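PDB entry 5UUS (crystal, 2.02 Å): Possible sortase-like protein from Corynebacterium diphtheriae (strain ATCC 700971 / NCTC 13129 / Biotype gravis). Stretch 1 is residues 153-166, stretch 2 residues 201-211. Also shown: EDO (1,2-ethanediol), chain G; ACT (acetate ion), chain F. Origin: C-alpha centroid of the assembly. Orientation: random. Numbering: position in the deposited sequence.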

# COMPACT_ATOMS: atom_id res chain seq x y z
N ASP A 153 -8.39 16.33 5.17
CA ASP A 153 -7.13 15.91 5.77
C ASP A 153 -6.13 15.32 4.78
O ASP A 153 -4.94 15.21 5.08
CB ASP A 153 -7.42 14.91 6.89
CG ASP A 153 -8.25 15.52 8.01
OD1 ASP A 153 -8.19 16.75 8.21
OD2 ASP A 153 -8.97 14.78 8.69
N TYR A 154 -6.61 14.91 3.62
CA TYR A 154 -5.77 14.26 2.62
C TYR A 154 -5.53 15.17 1.40
O TYR A 154 -5.04 14.74 0.36
CB TYR A 154 -6.41 12.91 2.25
CG TYR A 154 -6.30 11.93 3.42
CD1 TYR A 154 -7.25 11.94 4.44
CD2 TYR A 154 -5.21 11.08 3.54
CE1 TYR A 154 -7.15 11.07 5.53
CE2 TYR A 154 -5.09 10.21 4.64
CZ TYR A 154 -6.07 10.22 5.62
OH TYR A 154 -5.96 9.38 6.72
N GLU A 155 -5.86 16.45 1.54
CA GLU A 155 -5.70 17.39 0.42
C GLU A 155 -4.24 17.48 -0.05
O GLU A 155 -3.96 17.51 -1.24
CB GLU A 155 -6.22 18.78 0.81
CG GLU A 155 -5.78 19.86 -0.18
CD GLU A 155 -6.46 21.21 0.09
OE1 GLU A 155 -7.21 21.33 1.10
OE2 GLU A 155 -6.25 22.14 -0.72
N HIS A 156 -3.30 17.47 0.89
CA HIS A 156 -1.88 17.61 0.57
C HIS A 156 -1.21 16.30 0.07
O HIS A 156 -0.04 16.29 -0.28
CB HIS A 156 -1.13 18.10 1.80
CG HIS A 156 -1.06 17.09 2.90
ND1 HIS A 156 -2.14 16.82 3.73
CD2 HIS A 156 -0.07 16.25 3.28
CE1 HIS A 156 -1.80 15.86 4.58
NE2 HIS A 156 -0.56 15.49 4.32
N VAL A 157 -1.95 15.20 0.05
CA VAL A 157 -1.31 13.90 -0.21
C VAL A 157 -1.35 13.54 -1.68
O VAL A 157 -2.40 13.23 -2.22
CB VAL A 157 -1.98 12.77 0.61
CG1 VAL A 157 -1.25 11.43 0.34
CG2 VAL A 157 -1.97 13.11 2.12
N ASN A 158 -0.19 13.63 -2.33
CA ASN A 158 -0.03 13.30 -3.75
C ASN A 158 0.09 11.78 -3.92
O ASN A 158 0.82 11.14 -3.18
CB ASN A 158 1.23 14.01 -4.29
CG ASN A 158 1.25 14.12 -5.80
OD1 ASN A 158 0.49 13.45 -6.51
ND2 ASN A 158 2.16 14.97 -6.32
N GLY A 159 -0.63 11.20 -4.88
CA GLY A 159 -0.54 9.76 -5.11
C GLY A 159 0.84 9.26 -5.53
O GLY A 159 1.16 8.10 -5.33
N ARG A 160 1.66 10.13 -6.14
CA ARG A 160 3.04 9.75 -6.48
C ARG A 160 3.94 10.99 -6.55
O ARG A 160 3.54 12.02 -7.09
CB ARG A 160 3.11 8.98 -7.81
CG ARG A 160 4.54 8.48 -8.20
CD ARG A 160 4.52 7.58 -9.45
NE ARG A 160 3.77 8.23 -10.52
CZ ARG A 160 2.76 7.67 -11.19
NH1 ARG A 160 2.43 6.41 -10.93
NH2 ARG A 160 2.10 8.36 -12.12
N PHE A 161 5.13 10.89 -5.99
CA PHE A 161 6.09 12.00 -6.05
C PHE A 161 7.48 11.49 -5.75
O PHE A 161 7.66 10.34 -5.33
CB PHE A 161 5.70 13.15 -5.09
CG PHE A 161 5.66 12.76 -3.62
CD1 PHE A 161 4.53 12.15 -3.08
CD2 PHE A 161 6.72 13.04 -2.78
CE1 PHE A 161 4.48 11.79 -1.72
CE2 PHE A 161 6.69 12.68 -1.43
CZ PHE A 161 5.54 12.07 -0.88
N ILE A 162 8.46 12.36 -5.99
CA ILE A 162 9.87 12.06 -5.77
C ILE A 162 10.35 12.85 -4.57
O ILE A 162 9.95 14.00 -4.38
CB ILE A 162 10.74 12.40 -7.00
CG1 ILE A 162 10.24 11.64 -8.22
CG2 ILE A 162 12.23 12.09 -6.72
CD1 ILE A 162 10.30 10.12 -8.08
N THR A 163 11.18 12.24 -3.73
CA THR A 163 11.63 12.92 -2.52
C THR A 163 13.05 12.46 -2.16
O THR A 163 13.66 11.70 -2.92
CB THR A 163 10.66 12.69 -1.34
OG1 THR A 163 11.03 13.56 -0.25
CG2 THR A 163 10.67 11.19 -0.84
N THR A 164 13.57 12.95 -1.04
CA THR A 164 14.93 12.63 -0.60
C THR A 164 14.85 11.50 0.43
O THR A 164 13.78 11.31 1.05
CB THR A 164 15.62 13.86 0.03
OG1 THR A 164 14.82 14.33 1.12
CG2 THR A 164 15.76 15.00 -0.99
N PRO A 165 15.97 10.75 0.63
CA PRO A 165 15.98 9.58 1.53
C PRO A 165 15.56 9.90 2.97
O PRO A 165 15.00 9.02 3.63
CB PRO A 165 17.44 9.10 1.49
CG PRO A 165 17.93 9.56 0.13
CD PRO A 165 17.27 10.90 -0.07
N GLY A 166 15.79 11.13 3.44
CA GLY A 166 15.44 11.48 4.81
C GLY A 166 13.99 11.87 5.05
O GLY A 166 13.63 12.30 6.14
N ASN A 201 20.32 5.40 -6.55
CA ASN A 201 19.70 5.40 -5.22
C ASN A 201 19.83 6.77 -4.52
O ASN A 201 19.73 6.86 -3.30
CB ASN A 201 20.26 4.28 -4.35
CG ASN A 201 21.76 4.27 -4.31
OD1 ASN A 201 22.41 5.32 -4.39
ND2 ASN A 201 22.34 3.08 -4.20
N ALA A 202 20.00 7.83 -5.30
CA ALA A 202 20.11 9.18 -4.75
C ALA A 202 18.79 9.66 -4.13
O ALA A 202 18.76 10.22 -3.03
CB ALA A 202 20.54 10.13 -5.82
N GLU A 203 17.70 9.46 -4.85
CA GLU A 203 16.38 9.91 -4.42
C GLU A 203 15.44 8.71 -4.17
O GLU A 203 15.85 7.55 -4.24
CB GLU A 203 15.81 10.84 -5.48
CG GLU A 203 16.66 12.09 -5.69
CD GLU A 203 16.54 12.69 -7.09
OE1 GLU A 203 17.31 12.29 -8.00
OE2 GLU A 203 15.70 13.58 -7.27
N ARG A 204 14.17 9.01 -3.89
CA ARG A 204 13.18 7.98 -3.59
C ARG A 204 11.89 8.30 -4.29
O ARG A 204 11.46 9.45 -4.31
CB ARG A 204 12.93 7.89 -2.07
CG ARG A 204 14.16 7.56 -1.24
CD ARG A 204 14.54 6.11 -1.47
NE ARG A 204 15.63 5.68 -0.62
CZ ARG A 204 16.92 5.84 -0.92
NH1 ARG A 204 17.29 6.43 -2.04
NH2 ARG A 204 17.84 5.39 -0.09
N MET A 205 11.27 7.29 -4.88
CA MET A 205 9.92 7.46 -5.39
C MET A 205 8.92 7.00 -4.34
O MET A 205 9.13 5.95 -3.73
CB MET A 205 9.70 6.67 -6.69
CG MET A 205 8.25 6.72 -7.21
SD MET A 205 8.11 5.78 -8.77
CE MET A 205 9.25 6.74 -9.78
N ILE A 206 7.85 7.78 -4.16
CA ILE A 206 6.78 7.49 -3.20
C ILE A 206 5.44 7.33 -3.94
O ILE A 206 5.11 8.14 -4.81
CB ILE A 206 6.60 8.63 -2.16
CG1 ILE A 206 7.94 9.03 -1.55
CG2 ILE A 206 5.59 8.22 -1.06
CD1 ILE A 206 8.65 7.87 -0.82
N VAL A 207 4.68 6.28 -3.61
CA VAL A 207 3.31 6.13 -4.11
C VAL A 207 2.34 5.95 -2.93
O VAL A 207 2.64 5.20 -1.98
CB VAL A 207 3.17 4.95 -5.07
CG1 VAL A 207 1.69 4.65 -5.36
CG2 VAL A 207 3.94 5.23 -6.35
N HIS A 208 1.22 6.66 -2.96
CA HIS A 208 0.19 6.51 -1.92
C HIS A 208 -1.10 6.01 -2.54
O HIS A 208 -1.54 6.49 -3.60
CB HIS A 208 -0.09 7.84 -1.19
CG HIS A 208 1.03 8.33 -0.33
ND1 HIS A 208 1.59 7.57 0.68
CD2 HIS A 208 1.68 9.52 -0.30
CE1 HIS A 208 2.54 8.26 1.28
NE2 HIS A 208 2.62 9.45 0.70
N ALA A 209 -1.70 5.02 -1.89
CA ALA A 209 -2.99 4.50 -2.29
C ALA A 209 -3.89 4.48 -1.03
O ALA A 209 -3.40 4.29 0.09
CB ALA A 209 -2.83 3.09 -2.89
N MET A 210 -5.18 4.65 -1.22
CA MET A 210 -6.13 4.73 -0.12
C MET A 210 -7.03 3.50 -0.10
O MET A 210 -7.49 3.02 -1.16
CB MET A 210 -6.96 6.02 -0.21
CG MET A 210 -8.03 6.14 0.87
SD MET A 210 -8.87 7.73 0.91
CE MET A 210 -7.51 8.81 1.44
N LEU A 211 -7.32 3.02 1.11
CA LEU A 211 -8.08 1.78 1.34
C LEU A 211 -9.56 1.95 1.02
O LEU A 211 -10.21 2.87 1.53
CB LEU A 211 -7.91 1.34 2.80
CG LEU A 211 -8.61 0.06 3.29
CD1 LEU A 211 -7.89 -1.16 2.73
CD2 LEU A 211 -8.56 0.03 4.82
C1 EDO G . -11.95 16.22 8.71
O1 EDO G . -12.05 17.65 8.58
C2 EDO G . -12.27 15.52 7.38
O2 EDO G . -11.11 15.42 6.53
C ACT F . 4.29 17.81 -4.38
O ACT F . 5.46 17.53 -4.75
OXT ACT F . 3.48 16.87 -4.47
CH3 ACT F . 3.90 19.18 -3.87

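The guanidinium of Arg204 turns back on the loop that leads into its own strand rather than reaching for an acid: NH1 donates to the carbonyl O of Asn201 at 2.8 Å and to the carbonyl O of Glu203 at 2.9 Å. While NH1 is held by these backbone oxygens, the flat group, still charged, offers one face to the ring of Pro165, whose CG lies 3.9 Å from Arg204 NH1. A cationic side chain thus serves as a packing surface, a reminder that hydrogen bonding occupies the plane of a guanidinium and leaves its faces free for apolar neighbours.

The frame for this contact is a short antiparallel ladder. Strand 160-163 runs against strand 204-211 with 153° between their directions, and five backbone hydrogen bonds join the two stretches. Phe161 and Ile206 exchange a reciprocal pair, Phe161 N to Ile206 O at 3.0 Å and Ile206 N to Phe161 O at 2.8 Å. Thr163 and Arg204 repeat it, with Thr163 N to Arg204 O and Arg204 N to Thr163 O both at 2.9 Å. Just before the first strand, Gly159 O accepts from His208 N at 2.8 Å. The narrow, non-hydrogen-bonded pairs alternate with the wide ones: Ile162 with Met205, alpha carbons 4.6 Å apart, lies between them, and Arg160 with Val207, alpha carbons 4.3 Å apart, lies between Phe161-Ile206 and the Gly159 bond. Here CA-H groups meet carbonyls, as in Arg160 CA to Ile206 O at 3.1 Å.

Alternation along the strands sorts the side chains onto two faces. One carries Arg160, Ile162, Met205 and Val207. Its contacts are apolar in character even where arginine takes part: the aliphatic CG of Arg160 lies 3.8 Å from Val207 CG2, and Ile162 CD1 reaches Met205 CB at 3.8 Å.

The other face is built around Phe161 and Ile206. With chi1 in the p well, the phenyl ring swings over its partner, so that Ile206 CB sits 3.9 Å from the ring centroid and close to the ring normal, a CH-pi contact. Thr163 adds its methyl, CG2, at 3.6 Å from Ile206 CG1. His208 NE2 lies near the plane of the Phe161 ring, 3.8 Å from Phe161 CE1, but the two aromatic planes are inclined at 44° and the pair is oblique.

Beyond the ladder, the first stretch folds through a type I turn from Tyr154 to Val157, closed by Val157 N to Tyr154 O at 3.1 Å. Val157 CG1 packs 3.6 Å from His208 CD2, while Met210 CE rests over one face of the Tyr154 ring, 3.9 Å from Tyr154 CD2, extending the apolar contact past the last backbone bond.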